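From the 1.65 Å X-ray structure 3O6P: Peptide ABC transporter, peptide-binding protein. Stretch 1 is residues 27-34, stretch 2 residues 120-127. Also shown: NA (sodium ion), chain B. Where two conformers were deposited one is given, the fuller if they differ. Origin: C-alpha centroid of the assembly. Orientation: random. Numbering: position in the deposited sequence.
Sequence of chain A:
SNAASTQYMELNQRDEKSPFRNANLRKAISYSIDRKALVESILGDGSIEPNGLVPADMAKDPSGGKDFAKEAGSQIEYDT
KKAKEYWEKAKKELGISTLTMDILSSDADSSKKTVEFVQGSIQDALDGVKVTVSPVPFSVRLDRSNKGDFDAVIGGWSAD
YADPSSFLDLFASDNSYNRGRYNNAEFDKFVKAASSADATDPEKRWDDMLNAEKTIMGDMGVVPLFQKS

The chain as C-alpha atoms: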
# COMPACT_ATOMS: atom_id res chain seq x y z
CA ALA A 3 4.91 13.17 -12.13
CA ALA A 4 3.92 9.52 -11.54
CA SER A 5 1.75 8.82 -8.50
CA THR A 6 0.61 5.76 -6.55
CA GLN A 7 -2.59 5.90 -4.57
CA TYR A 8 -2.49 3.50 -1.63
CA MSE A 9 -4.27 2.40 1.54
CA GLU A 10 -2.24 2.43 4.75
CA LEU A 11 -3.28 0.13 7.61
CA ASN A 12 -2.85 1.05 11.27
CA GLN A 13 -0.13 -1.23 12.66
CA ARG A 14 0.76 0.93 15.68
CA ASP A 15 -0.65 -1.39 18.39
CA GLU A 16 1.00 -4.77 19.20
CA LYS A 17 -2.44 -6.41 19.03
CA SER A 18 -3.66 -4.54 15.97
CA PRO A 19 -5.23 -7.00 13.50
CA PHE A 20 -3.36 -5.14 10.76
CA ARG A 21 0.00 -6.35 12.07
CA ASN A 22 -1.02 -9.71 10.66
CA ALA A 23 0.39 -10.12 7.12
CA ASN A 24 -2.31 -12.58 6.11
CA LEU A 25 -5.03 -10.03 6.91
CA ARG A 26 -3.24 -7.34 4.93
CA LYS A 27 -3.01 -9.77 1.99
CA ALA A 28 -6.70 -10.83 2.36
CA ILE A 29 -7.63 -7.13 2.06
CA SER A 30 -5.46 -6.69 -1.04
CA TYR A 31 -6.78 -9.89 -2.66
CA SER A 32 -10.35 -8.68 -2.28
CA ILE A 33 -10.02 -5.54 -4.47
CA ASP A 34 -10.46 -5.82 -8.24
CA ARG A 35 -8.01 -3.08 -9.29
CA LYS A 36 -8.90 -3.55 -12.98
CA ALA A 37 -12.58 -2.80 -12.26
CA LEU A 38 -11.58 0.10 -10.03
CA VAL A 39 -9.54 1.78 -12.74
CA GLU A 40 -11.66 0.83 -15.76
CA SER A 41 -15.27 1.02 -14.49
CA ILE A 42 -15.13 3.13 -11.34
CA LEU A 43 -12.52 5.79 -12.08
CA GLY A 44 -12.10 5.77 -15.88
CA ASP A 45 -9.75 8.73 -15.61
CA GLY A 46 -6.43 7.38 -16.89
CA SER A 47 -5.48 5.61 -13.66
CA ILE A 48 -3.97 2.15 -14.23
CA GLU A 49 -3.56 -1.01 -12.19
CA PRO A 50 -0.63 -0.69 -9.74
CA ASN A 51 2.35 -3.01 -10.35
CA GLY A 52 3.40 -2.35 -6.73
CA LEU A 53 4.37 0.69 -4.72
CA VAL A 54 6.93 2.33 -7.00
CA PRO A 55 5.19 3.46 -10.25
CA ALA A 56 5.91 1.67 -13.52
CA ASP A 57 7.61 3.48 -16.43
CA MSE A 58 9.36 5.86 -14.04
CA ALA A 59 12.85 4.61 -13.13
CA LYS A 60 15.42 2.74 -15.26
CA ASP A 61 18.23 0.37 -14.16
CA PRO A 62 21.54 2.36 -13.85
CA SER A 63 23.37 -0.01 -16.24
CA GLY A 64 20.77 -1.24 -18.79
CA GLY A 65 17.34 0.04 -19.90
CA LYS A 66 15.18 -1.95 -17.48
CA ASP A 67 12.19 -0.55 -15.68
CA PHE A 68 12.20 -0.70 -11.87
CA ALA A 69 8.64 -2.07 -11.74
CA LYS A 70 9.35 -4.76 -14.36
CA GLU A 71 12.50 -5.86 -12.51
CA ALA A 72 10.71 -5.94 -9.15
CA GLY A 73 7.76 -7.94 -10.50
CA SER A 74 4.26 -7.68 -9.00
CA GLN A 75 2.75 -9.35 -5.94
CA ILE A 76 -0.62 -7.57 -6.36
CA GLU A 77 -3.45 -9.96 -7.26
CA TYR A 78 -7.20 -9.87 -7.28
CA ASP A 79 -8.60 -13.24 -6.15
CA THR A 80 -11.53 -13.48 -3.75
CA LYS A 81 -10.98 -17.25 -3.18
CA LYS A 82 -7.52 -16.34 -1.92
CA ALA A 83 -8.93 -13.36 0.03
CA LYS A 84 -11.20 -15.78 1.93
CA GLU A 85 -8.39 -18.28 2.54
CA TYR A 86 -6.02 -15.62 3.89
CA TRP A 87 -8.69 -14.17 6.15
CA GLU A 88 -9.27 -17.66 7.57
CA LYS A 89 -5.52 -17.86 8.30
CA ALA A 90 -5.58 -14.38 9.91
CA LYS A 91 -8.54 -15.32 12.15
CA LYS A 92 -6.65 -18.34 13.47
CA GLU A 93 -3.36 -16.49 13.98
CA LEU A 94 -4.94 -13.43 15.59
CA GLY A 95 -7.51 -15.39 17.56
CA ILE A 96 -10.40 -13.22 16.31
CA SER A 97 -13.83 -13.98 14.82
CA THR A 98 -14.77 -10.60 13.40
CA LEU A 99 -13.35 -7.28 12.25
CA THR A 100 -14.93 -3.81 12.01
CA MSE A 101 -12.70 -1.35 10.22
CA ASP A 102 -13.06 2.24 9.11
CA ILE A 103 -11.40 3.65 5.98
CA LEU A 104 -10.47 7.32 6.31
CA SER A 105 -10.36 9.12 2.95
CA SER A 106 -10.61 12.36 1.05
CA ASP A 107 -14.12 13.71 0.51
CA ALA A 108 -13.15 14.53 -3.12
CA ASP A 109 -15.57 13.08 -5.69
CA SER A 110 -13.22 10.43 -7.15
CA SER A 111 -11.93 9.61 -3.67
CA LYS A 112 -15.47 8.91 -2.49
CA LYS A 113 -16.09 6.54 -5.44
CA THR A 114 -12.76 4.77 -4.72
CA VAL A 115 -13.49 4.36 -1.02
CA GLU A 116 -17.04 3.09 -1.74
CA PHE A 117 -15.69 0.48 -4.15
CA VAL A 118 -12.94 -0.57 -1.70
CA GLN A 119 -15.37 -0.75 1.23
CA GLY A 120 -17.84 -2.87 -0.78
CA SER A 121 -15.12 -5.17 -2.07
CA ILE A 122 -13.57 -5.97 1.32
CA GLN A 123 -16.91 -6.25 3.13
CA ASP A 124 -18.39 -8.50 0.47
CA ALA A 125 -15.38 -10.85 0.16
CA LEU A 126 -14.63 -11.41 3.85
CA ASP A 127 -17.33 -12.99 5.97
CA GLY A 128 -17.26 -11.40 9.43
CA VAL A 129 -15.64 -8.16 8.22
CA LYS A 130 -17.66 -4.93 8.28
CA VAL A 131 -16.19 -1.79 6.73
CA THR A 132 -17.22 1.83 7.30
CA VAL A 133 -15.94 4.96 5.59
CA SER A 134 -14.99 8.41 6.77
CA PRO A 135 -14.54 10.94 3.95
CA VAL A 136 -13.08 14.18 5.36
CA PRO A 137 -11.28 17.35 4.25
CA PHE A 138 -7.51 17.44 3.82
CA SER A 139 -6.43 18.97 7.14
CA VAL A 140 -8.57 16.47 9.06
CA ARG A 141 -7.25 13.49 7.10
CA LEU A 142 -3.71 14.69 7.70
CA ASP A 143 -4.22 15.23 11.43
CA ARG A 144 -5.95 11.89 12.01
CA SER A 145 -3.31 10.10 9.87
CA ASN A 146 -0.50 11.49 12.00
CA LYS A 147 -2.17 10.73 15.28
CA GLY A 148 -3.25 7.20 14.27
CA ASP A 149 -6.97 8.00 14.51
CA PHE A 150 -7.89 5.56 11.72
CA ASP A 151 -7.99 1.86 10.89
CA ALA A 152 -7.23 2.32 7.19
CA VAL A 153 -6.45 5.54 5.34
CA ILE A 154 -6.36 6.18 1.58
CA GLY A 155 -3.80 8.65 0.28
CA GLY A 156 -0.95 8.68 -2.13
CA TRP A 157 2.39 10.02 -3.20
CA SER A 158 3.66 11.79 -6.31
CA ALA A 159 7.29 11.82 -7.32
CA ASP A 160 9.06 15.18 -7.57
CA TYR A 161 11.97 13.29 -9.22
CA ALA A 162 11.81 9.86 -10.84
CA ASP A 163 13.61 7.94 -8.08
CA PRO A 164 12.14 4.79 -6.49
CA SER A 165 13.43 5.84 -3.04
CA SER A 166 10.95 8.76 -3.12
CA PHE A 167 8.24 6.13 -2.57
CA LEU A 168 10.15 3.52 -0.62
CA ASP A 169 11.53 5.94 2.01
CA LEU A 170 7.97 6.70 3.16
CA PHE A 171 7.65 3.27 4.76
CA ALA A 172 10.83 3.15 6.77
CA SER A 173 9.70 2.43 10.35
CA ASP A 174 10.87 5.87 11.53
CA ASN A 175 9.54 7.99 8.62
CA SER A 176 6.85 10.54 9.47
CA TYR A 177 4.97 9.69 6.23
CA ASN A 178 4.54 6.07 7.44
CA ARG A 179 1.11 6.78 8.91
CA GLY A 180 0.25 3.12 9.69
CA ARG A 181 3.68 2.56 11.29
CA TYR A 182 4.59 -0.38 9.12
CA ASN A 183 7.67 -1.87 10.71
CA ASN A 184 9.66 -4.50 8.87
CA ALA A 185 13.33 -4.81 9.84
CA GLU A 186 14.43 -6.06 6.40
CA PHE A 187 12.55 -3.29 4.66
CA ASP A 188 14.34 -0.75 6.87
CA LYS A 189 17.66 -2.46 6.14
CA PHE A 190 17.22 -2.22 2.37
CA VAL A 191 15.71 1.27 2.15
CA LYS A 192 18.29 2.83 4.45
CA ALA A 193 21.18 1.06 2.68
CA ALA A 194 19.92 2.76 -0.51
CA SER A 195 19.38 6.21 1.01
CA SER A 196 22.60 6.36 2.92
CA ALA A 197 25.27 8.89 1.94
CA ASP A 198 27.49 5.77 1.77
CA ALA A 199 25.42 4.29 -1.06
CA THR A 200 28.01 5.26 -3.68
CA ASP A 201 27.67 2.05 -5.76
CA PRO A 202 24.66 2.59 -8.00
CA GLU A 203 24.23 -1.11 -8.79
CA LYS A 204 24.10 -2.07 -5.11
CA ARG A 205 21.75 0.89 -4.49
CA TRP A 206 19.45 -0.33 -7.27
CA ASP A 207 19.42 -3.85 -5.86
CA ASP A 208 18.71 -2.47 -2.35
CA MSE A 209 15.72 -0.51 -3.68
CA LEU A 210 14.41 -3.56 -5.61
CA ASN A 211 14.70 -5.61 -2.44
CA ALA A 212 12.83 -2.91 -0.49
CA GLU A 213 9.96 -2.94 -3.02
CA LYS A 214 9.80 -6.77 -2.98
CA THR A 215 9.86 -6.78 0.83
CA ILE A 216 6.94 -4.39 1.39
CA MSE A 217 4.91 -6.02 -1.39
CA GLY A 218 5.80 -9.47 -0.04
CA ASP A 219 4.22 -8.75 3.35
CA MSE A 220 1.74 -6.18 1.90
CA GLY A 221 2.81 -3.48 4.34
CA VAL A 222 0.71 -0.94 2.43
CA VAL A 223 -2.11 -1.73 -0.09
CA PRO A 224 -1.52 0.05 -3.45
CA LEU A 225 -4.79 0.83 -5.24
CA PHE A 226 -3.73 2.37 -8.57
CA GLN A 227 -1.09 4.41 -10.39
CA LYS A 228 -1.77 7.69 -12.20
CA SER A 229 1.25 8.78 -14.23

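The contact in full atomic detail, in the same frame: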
# COMPACT_ATOMS: atom_id res chain seq x y z
N LYS A 27 -2.87 -9.09 3.27
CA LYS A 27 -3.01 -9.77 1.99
C LYS A 27 -4.48 -10.07 1.65
O LYS A 27 -4.87 -9.91 0.49
CB LYS A 27 -2.15 -11.04 1.97
CG LYS A 27 -0.64 -10.71 1.97
CD LYS A 27 0.18 -11.94 2.25
CE LYS A 27 1.60 -11.46 2.51
NZ LYS A 27 2.51 -12.62 2.68
N ALA A 28 -5.29 -10.52 2.64
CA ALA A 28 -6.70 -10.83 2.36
C ALA A 28 -7.40 -9.56 1.85
O ALA A 28 -8.18 -9.60 0.87
CB ALA A 28 -7.39 -11.37 3.61
N ILE A 29 -7.06 -8.43 2.47
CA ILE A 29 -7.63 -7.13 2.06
C ILE A 29 -7.21 -6.84 0.61
O ILE A 29 -8.08 -6.54 -0.24
CB ILE A 29 -7.18 -6.03 3.05
CG1 ILE A 29 -7.97 -6.20 4.36
CG2 ILE A 29 -7.42 -4.64 2.46
CD1 ILE A 29 -7.42 -5.36 5.55
N SER A 30 -5.91 -6.95 0.32
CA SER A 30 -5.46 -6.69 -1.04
C SER A 30 -6.09 -7.63 -2.09
O SER A 30 -6.52 -7.20 -3.18
CB SER A 30 -3.94 -6.67 -1.13
OG SER A 30 -3.51 -6.39 -2.46
N TYR A 31 -6.19 -8.91 -1.75
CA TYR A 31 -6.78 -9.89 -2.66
C TYR A 31 -8.24 -9.62 -2.98
O TYR A 31 -8.76 -10.10 -4.00
CB TYR A 31 -6.71 -11.28 -2.02
CG TYR A 31 -5.41 -12.03 -2.15
CD1 TYR A 31 -4.83 -12.24 -3.39
CD2 TYR A 31 -4.84 -12.63 -1.02
CE1 TYR A 31 -3.64 -13.00 -3.50
CE2 TYR A 31 -3.66 -13.40 -1.11
CZ TYR A 31 -3.06 -13.56 -2.34
OH TYR A 31 -1.91 -14.31 -2.42
N SER A 32 -8.91 -8.86 -2.12
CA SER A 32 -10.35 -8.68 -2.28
C SER A 32 -10.72 -7.51 -3.20
O SER A 32 -11.91 -7.29 -3.44
CB SER A 32 -11.01 -8.44 -0.92
OG SER A 32 -10.75 -7.13 -0.50
N ILE A 33 -9.72 -6.76 -3.69
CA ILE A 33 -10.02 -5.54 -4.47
C ILE A 33 -9.65 -5.72 -5.93
O ILE A 33 -8.48 -5.92 -6.27
CB ILE A 33 -9.28 -4.32 -3.87
CG1 ILE A 33 -9.58 -4.14 -2.36
CG2 ILE A 33 -9.56 -3.03 -4.69
CD1 ILE A 33 -8.55 -3.23 -1.67
N ASP A 34 -10.65 -5.68 -6.79
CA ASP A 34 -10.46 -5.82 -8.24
C ASP A 34 -9.96 -4.48 -8.77
O ASP A 34 -10.75 -3.60 -9.08
CB ASP A 34 -11.79 -6.22 -8.88
CG ASP A 34 -11.70 -6.54 -10.36
OD1 ASP A 34 -10.65 -6.26 -11.00
OD2 ASP A 34 -12.72 -7.06 -10.90
N GLY A 120 -16.96 -1.78 -0.33
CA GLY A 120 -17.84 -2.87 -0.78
C GLY A 120 -17.08 -4.16 -1.06
O GLY A 120 -17.54 -5.27 -0.74
N SER A 121 -15.93 -4.01 -1.69
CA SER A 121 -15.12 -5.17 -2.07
C SER A 121 -14.64 -5.97 -0.86
O SER A 121 -14.78 -7.21 -0.81
CB SER A 121 -13.90 -4.71 -2.89
OG SER A 121 -14.28 -4.14 -4.14
N ILE A 122 -14.07 -5.29 0.13
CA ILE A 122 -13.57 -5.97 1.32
C ILE A 122 -14.72 -6.61 2.10
O ILE A 122 -14.67 -7.81 2.46
CB ILE A 122 -12.81 -4.98 2.23
CG1 ILE A 122 -11.59 -4.40 1.51
CG2 ILE A 122 -12.43 -5.65 3.54
CD1 ILE A 122 -10.99 -3.16 2.19
N GLN A 123 -15.76 -5.82 2.36
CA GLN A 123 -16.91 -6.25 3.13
C GLN A 123 -17.56 -7.48 2.49
O GLN A 123 -17.86 -8.48 3.17
CB GLN A 123 -17.90 -5.09 3.26
CG GLN A 123 -19.14 -5.42 4.01
CD GLN A 123 -19.79 -4.17 4.57
OE1 GLN A 123 -19.31 -3.59 5.55
NE2 GLN A 123 -20.88 -3.74 3.95
N ASP A 124 -17.74 -7.43 1.18
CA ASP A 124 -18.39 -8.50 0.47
C ASP A 124 -17.57 -9.81 0.48
O ASP A 124 -18.12 -10.90 0.70
CB ASP A 124 -18.70 -8.04 -0.96
CG ASP A 124 -19.53 -9.03 -1.68
OD1 ASP A 124 -20.73 -9.11 -1.39
OD2 ASP A 124 -18.96 -9.78 -2.49
N ALA A 125 -16.26 -9.69 0.30
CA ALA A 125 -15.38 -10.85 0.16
C ALA A 125 -15.13 -11.60 1.47
O ALA A 125 -15.01 -12.83 1.46
CB ALA A 125 -14.05 -10.45 -0.49
N LEU A 126 -15.08 -10.85 2.57
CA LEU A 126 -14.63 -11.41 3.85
C LEU A 126 -15.77 -11.54 4.84
O LEU A 126 -16.27 -10.55 5.37
CB LEU A 126 -13.50 -10.56 4.42
CG LEU A 126 -12.33 -10.32 3.47
CD1 LEU A 126 -11.20 -9.50 4.13
CD2 LEU A 126 -11.76 -11.62 2.88
N ASP A 127 -16.20 -12.77 5.08
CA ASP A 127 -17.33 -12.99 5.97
C ASP A 127 -16.90 -12.67 7.39
O ASP A 127 -15.91 -13.21 7.86
CB ASP A 127 -17.85 -14.43 5.85
CG ASP A 127 -18.65 -14.67 4.56
OD1 ASP A 127 -19.32 -13.74 4.05
OD2 ASP A 127 -18.65 -15.82 4.07
NA NA B . -18.36 -9.22 5.27
O HOH W 1 -14.52 -8.38 -3.34
O HOH W 2 -13.43 -5.67 -6.22
O HOH W 3 -19.13 -11.09 3.71
O HOH W 4 -19.54 -10.18 7.11
O HOH W 5 -20.65 -8.27 4.83

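Two helical segments far apart in sequence come together here, and their backbones approach most closely where the first helix has just ended. The helix of stretch 1 runs through Y31; that of stretch 2 runs from before G120 to A125. The CA atoms of S32 and I122 lie 5.5 Å apart, and those of I33 and S121 5.6 Å. Small side chains lie at this close approach: S32, S121 and A125. The CB of S32 points toward stretch 2 and lies 3.7 Å from the CB of A125, while the carbonyl O of S32 sits 3.3 Å from the CB of S121.

Around this tight point the packing is apolar. I29 CG2 meets I122 CD1 at 3.9 Å, and I33 CG1 lies 4.4 Å from I122 CG1, so I122 is shared by two isoleucines of the first stretch. Its CB points sideways, but the branched side chain is long enough to reach both. Farther along, A28 CB lies 4.3 Å from L126 CD1: the short alanine leaves the distance to be covered by leucine, whose CB points toward stretch 1. All five of these residues are buried, as suits side chains with no polar group to satisfy.

No direct hydrogen bond crosses the contact. The hydroxyl of S32 instead turns back on its own chain, with chi1 in the p well, and OG donates to the carbonyl O of I29 at 2.7 Å. This satisfies a buried polar group locally, so that OG can sit 3.5 Å from CG1 of I122 without needing a partner there.

Water supplies the polar links instead. Water 1 donates to S32 O and to S121 O, each at 2.8 Å, joining the two backbones through carbonyls that could not bond to each other, since both are acceptors. Water 2 accepts from D34 N at 2.8 Å and donates to S121 OG at 2.7 Å. Serine thus serves twice at position 121: its CB packs closely against S32, and its hydroxyl reaches a water held by the other stretch.

At the end of the second helix, the sodium ion is bound by Q123 O at 2.3 Å and L126 O at 2.5 Å, together with three waters and one atom from elsewhere in the structure. Carbonyl oxygens suit this hard cation. L126 gives its backbone O to the metal, while its CA-to-CB bond points toward stretch 1 and its CD1 meets A28.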